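PDB 3CSW: probable branched-chain-amino-acid aminotransferase from Thermotoga maritima MSB8, which probably transfers the amino group of leucine, isoleucine or valine to 2-oxoglutarate, using pyridoxal 5'-phosphate as cofactor. Local coordinates for residues Pro119-Gly124 / Thr240-Val245; Met235-Thr240 / Val245-Leu250. All coordinates share one frame; numbering follows the deposited sequence.

Interaction 1 (Pro119-Gly124 / Thr240-Val245); sequences PDLETG and TSAGVV. With PLP (pyridoxal-5'-phosphate), chain E.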
loop_
_atom_site.group_PDB
_atom_site.type_symbol
_atom_site.label_atom_id
_atom_site.label_comp_id
_atom_site.label_asym_id
_atom_site.label_seq_id
_atom_site.Cartn_x
_atom_site.Cartn_y
_atom_site.Cartn_z
ATOM N N PRO A 119 -0.681 -34.885 -17.583
ATOM C CA PRO A 119 -2.054 -35.395 -17.716
ATOM C C PRO A 119 -2.885 -34.759 -18.845
ATOM O O PRO A 119 -2.450 -33.786 -19.471
ATOM C CB PRO A 119 -2.670 -35.071 -16.351
ATOM C CG PRO A 119 -1.940 -33.845 -15.887
ATOM C CD PRO A 119 -0.563 -33.898 -16.489
ATOM N N ASP A 120 -4.070 -35.323 -19.092
ATOM C CA ASP A 120 -4.988 -34.804 -20.111
ATOM C C ASP A 120 -5.814 -33.675 -19.508
ATOM O O ASP A 120 -6.713 -33.904 -18.694
ATOM C CB ASP A 120 -5.912 -35.903 -20.664
ATOM C CG ASP A 120 -6.789 -35.415 -21.836
ATOM O OD1 ASP A 120 -6.344 -34.534 -22.617
ATOM O OD2 ASP A 120 -7.926 -35.924 -21.978
ATOM N N LEU A 121 -5.491 -32.455 -19.926
ATOM C CA LEU A 121 -6.134 -31.267 -19.412
ATOM C C LEU A 121 -7.099 -30.679 -20.442
ATOM O O LEU A 121 -7.453 -29.513 -20.359
ATOM C CB LEU A 121 -5.060 -30.243 -19.004
ATOM C CG LEU A 121 -3.948 -30.733 -18.053
ATOM C CD1 LEU A 121 -2.955 -29.633 -17.789
ATOM C CD2 LEU A 121 -4.484 -31.268 -16.727
ATOM N N GLU A 122 -7.548 -31.488 -21.398
ATOM C CA GLU A 122 -8.479 -31.015 -22.430
ATOM C C GLU A 122 -9.815 -30.603 -21.806
ATOM O O GLU A 122 -10.461 -29.678 -22.277
ATOM C CB GLU A 122 -8.699 -32.090 -23.514
ATOM N N THR A 123 -10.213 -31.301 -20.747
ATOM C CA THR A 123 -11.432 -30.999 -19.982
ATOM C C THR A 123 -11.374 -29.731 -19.053
ATOM O O THR A 123 -12.379 -29.331 -18.463
ATOM C CB THR A 123 -11.799 -32.223 -19.118
ATOM O OG1 THR A 123 -12.908 -31.904 -18.268
ATOM C CG2 THR A 123 -10.603 -32.658 -18.248
ATOM N N GLY A 124 -10.213 -29.113 -18.916
ATOM C CA GLY A 124 -10.079 -27.904 -18.093
ATOM C C GLY A 124 -9.774 -28.184 -16.627
ATOM O O GLY A 124 -10.004 -29.291 -16.127
ATOM N N THR A 240 5.763 -24.358 -17.841
ATOM C CA THR A 240 6.688 -25.202 -18.581
ATOM C C THR A 240 6.204 -26.636 -18.862
ATOM O O THR A 240 6.222 -27.094 -20.019
ATOM C CB THR A 240 8.094 -25.260 -17.879
ATOM O OG1 THR A 240 8.798 -24.022 -18.078
ATOM C CG2 THR A 240 8.931 -26.370 -18.450
ATOM N N SER A 241 5.771 -27.342 -17.818
ATOM C CA SER A 241 5.516 -28.769 -17.962
ATOM C C SER A 241 4.365 -29.079 -18.886
ATOM O O SER A 241 4.481 -29.996 -19.689
ATOM C CB SER A 241 5.337 -29.466 -16.595
ATOM O OG SER A 241 4.293 -28.886 -15.838
ATOM N N ALA A 242 3.299 -28.284 -18.819
ATOM C CA ALA A 242 2.052 -28.592 -19.488
ATOM C C ALA A 242 1.708 -27.698 -20.679
ATOM O O ALA A 242 0.884 -28.083 -21.487
ATOM C CB ALA A 242 0.900 -28.571 -18.462
ATOM N N GLY A 243 2.324 -26.525 -20.808
ATOM C CA GLY A 243 2.006 -25.612 -21.914
ATOM C C GLY A 243 0.761 -24.781 -21.606
ATOM O O GLY A 243 0.729 -24.100 -20.588
ATOM N N VAL A 244 -0.260 -24.851 -22.462
ATOM C CA VAL A 244 -1.530 -24.128 -22.230
ATOM C C VAL A 244 -2.507 -25.016 -21.460
ATOM O O VAL A 244 -2.767 -26.132 -21.868
ATOM C CB VAL A 244 -2.179 -23.649 -23.549
ATOM C CG1 VAL A 244 -3.596 -23.083 -23.302
ATOM C CG2 VAL A 244 -1.294 -22.635 -24.243
ATOM N N VAL A 245 -3.024 -24.511 -20.339
ATOM C CA VAL A 245 -3.917 -25.251 -19.471
ATOM C C VAL A 245 -5.242 -24.489 -19.358
ATOM O O VAL A 245 -5.307 -23.431 -18.729
ATOM C CB VAL A 245 -3.272 -25.507 -18.072
ATOM C CG1 VAL A 245 -4.200 -26.321 -17.167
ATOM C CG2 VAL A 245 -1.915 -26.245 -18.229
HETATM N N1 PLP E . 4.815 -17.914 -12.143
HETATM C C2 PLP E . 5.524 -18.491 -11.094
HETATM C C2A PLP E . 5.338 -17.911 -9.726
HETATM C C3 PLP E . 6.379 -19.588 -11.340
HETATM O O3 PLP E . 7.024 -20.227 -10.308
HETATM C C4 PLP E . 6.509 -20.089 -12.658
HETATM C C4A PLP E . 7.362 -21.296 -12.938
HETATM O O4A PLP E . 6.903 -22.439 -12.756
HETATM C C5 PLP E . 5.776 -19.493 -13.699
HETATM C C6 PLP E . 4.945 -18.404 -13.427
HETATM C C5A PLP E . 5.699 -20.122 -15.071
HETATM O O4P PLP E . 6.835 -19.761 -15.844
HETATM P P PLP E . 7.390 -20.680 -17.072
HETATM O O1P PLP E . 8.787 -20.186 -17.498
HETATM O O2P PLP E . 6.447 -20.574 -18.237
HETATM O O3P PLP E . 7.435 -22.102 -16.530
#
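Phosphate oxygen O3P of the pyridoxal phosphate takes two hydrogen bonds from Thr-240. OG1 of Thr-240 donates to O3P over 2.8 Å, and the backbone N of Thr-240 lies 3.1 Å from O3P, its N-H bent to 142° at the hydrogen. One residue can supply both because OG1 stands beside the backbone N (chi1 -74°), which brings hydroxyl and amide to the same oxygen. The cofactor is also hydrogen-bonded to Thr-204, Ile-203, Arg-62 and Glu-176. Farther along the chain, 240-245 meets the loop 119-124 through apolar groups. CD1 of Leu-121 sits at the fork of Val-245, 3.6 Å from both CG1 and CG2. The same CD1 reaches the methyl of Ala-242, 4.1 Å from CB, just before strand 243-247 begins. CG of Leu-121 lies opposite its carbonyl carbon (chi1 -52°) and the chain runs on extended, carrying CD1 forward onto the strand. Tyr-163 touches both Leu-121 and Val-245, and Ile-118 touches Ala-242. Behind the leucine the loop closes as a type I beta turn, Gly-124 N donating to Leu-121 O over 3.1 Å; Gly-124 itself has positive phi and leads into strand 125-129. The loop links strand 109-115 of the six-stranded antiparallel sheet to strand 125-129 of another sheet, consistent with the link between the small and large domains of class IV aminotransferases. In this arrangement it packs on the edge strand of a beta hairpin whose turn begins at the phosphate-binding end of the cofactor pocket.

Interaction 2 (Met235-Thr240 / Val245-Leu250); sequences MFLTHT and VPVRRL. With PLP (pyridoxal-5'-phosphate), chain E.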
loop_
_atom_site.group_PDB
_atom_site.type_symbol
_atom_site.label_atom_id
_atom_site.label_comp_id
_atom_site.label_asym_id
_atom_site.label_seq_id
_atom_site.Cartn_x
_atom_site.Cartn_y
_atom_site.Cartn_z
HETATM N N MSE A 235 -10.525 -18.370 -19.775
HETATM C CA MSE A 235 -9.341 -18.227 -18.943
HETATM C C MSE A 235 -8.450 -19.464 -19.101
HETATM O O MSE A 235 -8.945 -20.568 -19.331
HETATM C CB MSE A 235 -9.769 -18.021 -17.490
HETATM C CG MSE A 235 -8.637 -17.929 -16.463
HETATM SE SE MSE A 235 -9.298 -17.640 -14.665
HETATM C CE MSE A 235 -7.672 -17.560 -13.803
ATOM N N PHE A 236 -7.133 -19.268 -19.045
ATOM C CA PHE A 236 -6.171 -20.379 -19.081
ATOM C C PHE A 236 -4.856 -20.008 -18.389
ATOM O O PHE A 236 -4.578 -18.819 -18.139
ATOM C CB PHE A 236 -5.945 -20.925 -20.511
ATOM C CG PHE A 236 -5.203 -19.986 -21.474
ATOM C CD1 PHE A 236 -3.809 -19.942 -21.494
ATOM C CD2 PHE A 236 -5.902 -19.216 -22.402
ATOM C CE1 PHE A 236 -3.131 -19.113 -22.387
ATOM C CE2 PHE A 236 -5.235 -18.391 -23.304
ATOM C CZ PHE A 236 -3.838 -18.337 -23.289
ATOM N N LEU A 237 -4.082 -21.048 -18.066
ATOM C CA LEU A 237 -2.788 -20.929 -17.428
ATOM C C LEU A 237 -1.691 -21.382 -18.373
ATOM O O LEU A 237 -1.931 -22.178 -19.285
ATOM C CB LEU A 237 -2.717 -21.799 -16.169
ATOM C CG LEU A 237 -3.848 -21.707 -15.154
ATOM C CD1 LEU A 237 -3.670 -22.768 -14.054
ATOM C CD2 LEU A 237 -3.957 -20.277 -14.586
ATOM N N THR A 238 -0.478 -20.892 -18.144
ATOM C CA THR A 238 0.684 -21.339 -18.903
ATOM C C THR A 238 1.836 -21.684 -17.948
ATOM O O THR A 238 2.151 -20.917 -17.055
ATOM C CB THR A 238 1.149 -20.248 -19.935
ATOM O OG1 THR A 238 1.600 -19.075 -19.246
ATOM C CG2 THR A 238 0.023 -19.863 -20.885
ATOM N N HIS A 239 2.459 -22.837 -18.138
ATOM C CA HIS A 239 3.672 -23.189 -17.396
ATOM C C HIS A 239 4.481 -24.241 -18.161
ATOM O O HIS A 239 3.956 -24.925 -19.012
ATOM C CB HIS A 239 3.364 -23.628 -15.943
ATOM C CG HIS A 239 2.501 -24.847 -15.818
ATOM N ND1 HIS A 239 3.008 -26.095 -15.497
ATOM C CD2 HIS A 239 1.162 -25.005 -15.936
ATOM C CE1 HIS A 239 2.017 -26.966 -15.434
ATOM N NE2 HIS A 239 0.889 -26.337 -15.699
ATOM N N THR A 240 5.763 -24.358 -17.841
ATOM C CA THR A 240 6.688 -25.202 -18.581
ATOM C C THR A 240 6.204 -26.636 -18.862
ATOM O O THR A 240 6.222 -27.094 -20.019
ATOM C CB THR A 240 8.094 -25.260 -17.879
ATOM O OG1 THR A 240 8.798 -24.022 -18.078
ATOM C CG2 THR A 240 8.931 -26.370 -18.450
ATOM N N VAL A 245 -3.024 -24.511 -20.339
ATOM C CA VAL A 245 -3.917 -25.251 -19.471
ATOM C C VAL A 245 -5.242 -24.489 -19.358
ATOM O O VAL A 245 -5.307 -23.431 -18.729
ATOM C CB VAL A 245 -3.272 -25.507 -18.072
ATOM C CG1 VAL A 245 -4.200 -26.321 -17.167
ATOM C CG2 VAL A 245 -1.915 -26.245 -18.229
ATOM N N PRO A 246 -6.314 -25.020 -19.969
ATOM C CA PRO A 246 -7.599 -24.333 -19.915
ATOM C C PRO A 246 -8.197 -24.363 -18.523
ATOM O O PRO A 246 -8.062 -25.373 -17.826
ATOM C CB PRO A 246 -8.492 -25.146 -20.875
ATOM C CG PRO A 246 -7.647 -26.117 -21.504
ATOM C CD PRO A 246 -6.407 -26.281 -20.716
ATOM N N VAL A 247 -8.840 -23.263 -18.129
ATOM C CA VAL A 247 -9.490 -23.176 -16.825
ATOM C C VAL A 247 -10.988 -23.259 -17.038
ATOM O O VAL A 247 -11.588 -22.385 -17.681
ATOM C CB VAL A 247 -9.138 -21.871 -16.045
ATOM C CG1 VAL A 247 -9.996 -21.748 -14.764
ATOM C CG2 VAL A 247 -7.602 -21.794 -15.711
ATOM N N ARG A 248 -11.609 -24.315 -16.519
ATOM C CA ARG A 248 -13.070 -24.424 -16.631
ATOM C C ARG A 248 -13.863 -23.740 -15.501
ATOM O O ARG A 248 -15.037 -23.397 -15.689
ATOM C CB ARG A 248 -13.500 -25.873 -16.789
ATOM C CG ARG A 248 -13.476 -26.685 -15.588
ATOM C CD ARG A 248 -14.212 -28.038 -15.827
ATOM N NE ARG A 248 -13.656 -28.965 -14.856
ATOM C CZ ARG A 248 -13.931 -28.947 -13.548
ATOM N NH1 ARG A 248 -14.821 -28.089 -13.040
ATOM N NH2 ARG A 248 -13.314 -29.807 -12.735
ATOM N N ARG A 249 -13.205 -23.517 -14.355
ATOM C CA ARG A 249 -13.849 -22.921 -13.190
ATOM C C ARG A 249 -12.850 -22.133 -12.298
ATOM O O ARG A 249 -11.768 -22.625 -12.000
ATOM C CB ARG A 249 -14.486 -24.056 -12.406
ATOM C CG ARG A 249 -15.463 -23.681 -11.349
ATOM C CD ARG A 249 -16.245 -24.940 -10.995
ATOM N NE ARG A 249 -17.423 -24.683 -10.177
ATOM C CZ ARG A 249 -17.480 -24.850 -8.854
ATOM N NH1 ARG A 249 -16.411 -25.271 -8.172
ATOM N NH2 ARG A 249 -18.619 -24.592 -8.201
ATOM N N LEU A 250 -13.213 -20.899 -11.944
ATOM C CA LEU A 250 -12.488 -20.071 -10.995
ATOM C C LEU A 250 -13.377 -19.920 -9.772
ATOM O O LEU A 250 -14.474 -19.400 -9.866
ATOM C CB LEU A 250 -12.170 -18.688 -11.598
ATOM C CG LEU A 250 -11.635 -17.576 -10.693
ATOM C CD1 LEU A 250 -10.291 -17.953 -10.040
ATOM C CD2 LEU A 250 -11.571 -16.226 -11.477
HETATM N N1 PLP E . 4.815 -17.914 -12.143
HETATM C C2 PLP E . 5.524 -18.491 -11.094
HETATM C C2A PLP E . 5.338 -17.911 -9.726
HETATM C C3 PLP E . 6.379 -19.588 -11.340
HETATM O O3 PLP E . 7.024 -20.227 -10.308
HETATM C C4 PLP E . 6.509 -20.089 -12.658
HETATM C C4A PLP E . 7.362 -21.296 -12.938
HETATM O O4A PLP E . 6.903 -22.439 -12.756
HETATM C C5 PLP E . 5.776 -19.493 -13.699
HETATM C C6 PLP E . 4.945 -18.404 -13.427
HETATM C C5A PLP E . 5.699 -20.122 -15.071
HETATM O O4P PLP E . 6.835 -19.761 -15.844
HETATM P P PLP E . 7.390 -20.680 -17.072
HETATM O O1P PLP E . 8.787 -20.186 -17.498
HETATM O O2P PLP E . 6.447 -20.574 -18.237
HETATM O O3P PLP E . 7.435 -22.102 -16.530
HETATM O O HOH W 1 -12.024 -20.923 -20.087
#
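The imidazole of His-239 meets CG2 of Val-245 obliquely, NE2 lying 3.8 Å from that methyl, while Phe-179 packs against the ring edge-to-face. NE2 is hydrogen-bonded to Tyr-163 OH and ND1 to an unidentified ligand, so both ring nitrogens have polar partners beside the cofactor pocket. The other ring, that of Phe-236, stacks with Phe-183, has Thr-238 CG2 in plane at its edge and is packed by helices 203-214 and 262-276. Both rings rise from strand 234-239 of an antiparallel beta hairpin with strand 243-247. Phe-236 and Pro-246 form a non-hydrogen-bonded pair on one face; Leu-237 and Val-245 are the hydrogen-bonded pair, Leu-237 N to Val-245 O and Val-245 N to Leu-237 O, both 2.8 Å. CG of Phe-236 sits between its backbone N and carbonyl carbon (chi1 69°), turning the ring away from the partner strand. CB of Phe-236, placed by the backbone, lies 3.1 Å from Val-245 O. On the Leu-237 face, Val-247 divides its branches: CG2 lies 3.8 Å from Leu-237 CG, and CG1 faces the selenium of selenomethionine Met-235. The extended Met-235 chain carries SE on to Leu-250 CD2, 4.2 Å away, beyond the corner at Arg-248. Here the strands part: Val-247 N still donates to Met-235 O (3.0 Å), but a water bridges the return path, accepting from Met-235 N and donating to Val-247 O over 2.8 Å.

How the interactions relate
The centres of interactions 1 and 2 lie about 8 Å apart, and the two share Thr-240 and Val-245. Along the chain their segments alternate: 119-124 comes first, then 235-240, 240-245 and 245-250. Interaction 2 joins the two strands of the hairpin, and interaction 1 sets the loop 119-124 against the second of them, 243-247, the outermost strand of its sheet within the chain. Direct packing also ties them, as where Leu-121 O meets Pro-246 CD at 3.4 Å. The hairpin thus runs from Thr-240 at the cofactor phosphate to the corner at Arg-248, where the chain passes into the sheet that holds strand 125-129, with loop 119-124 packed on its outer strand.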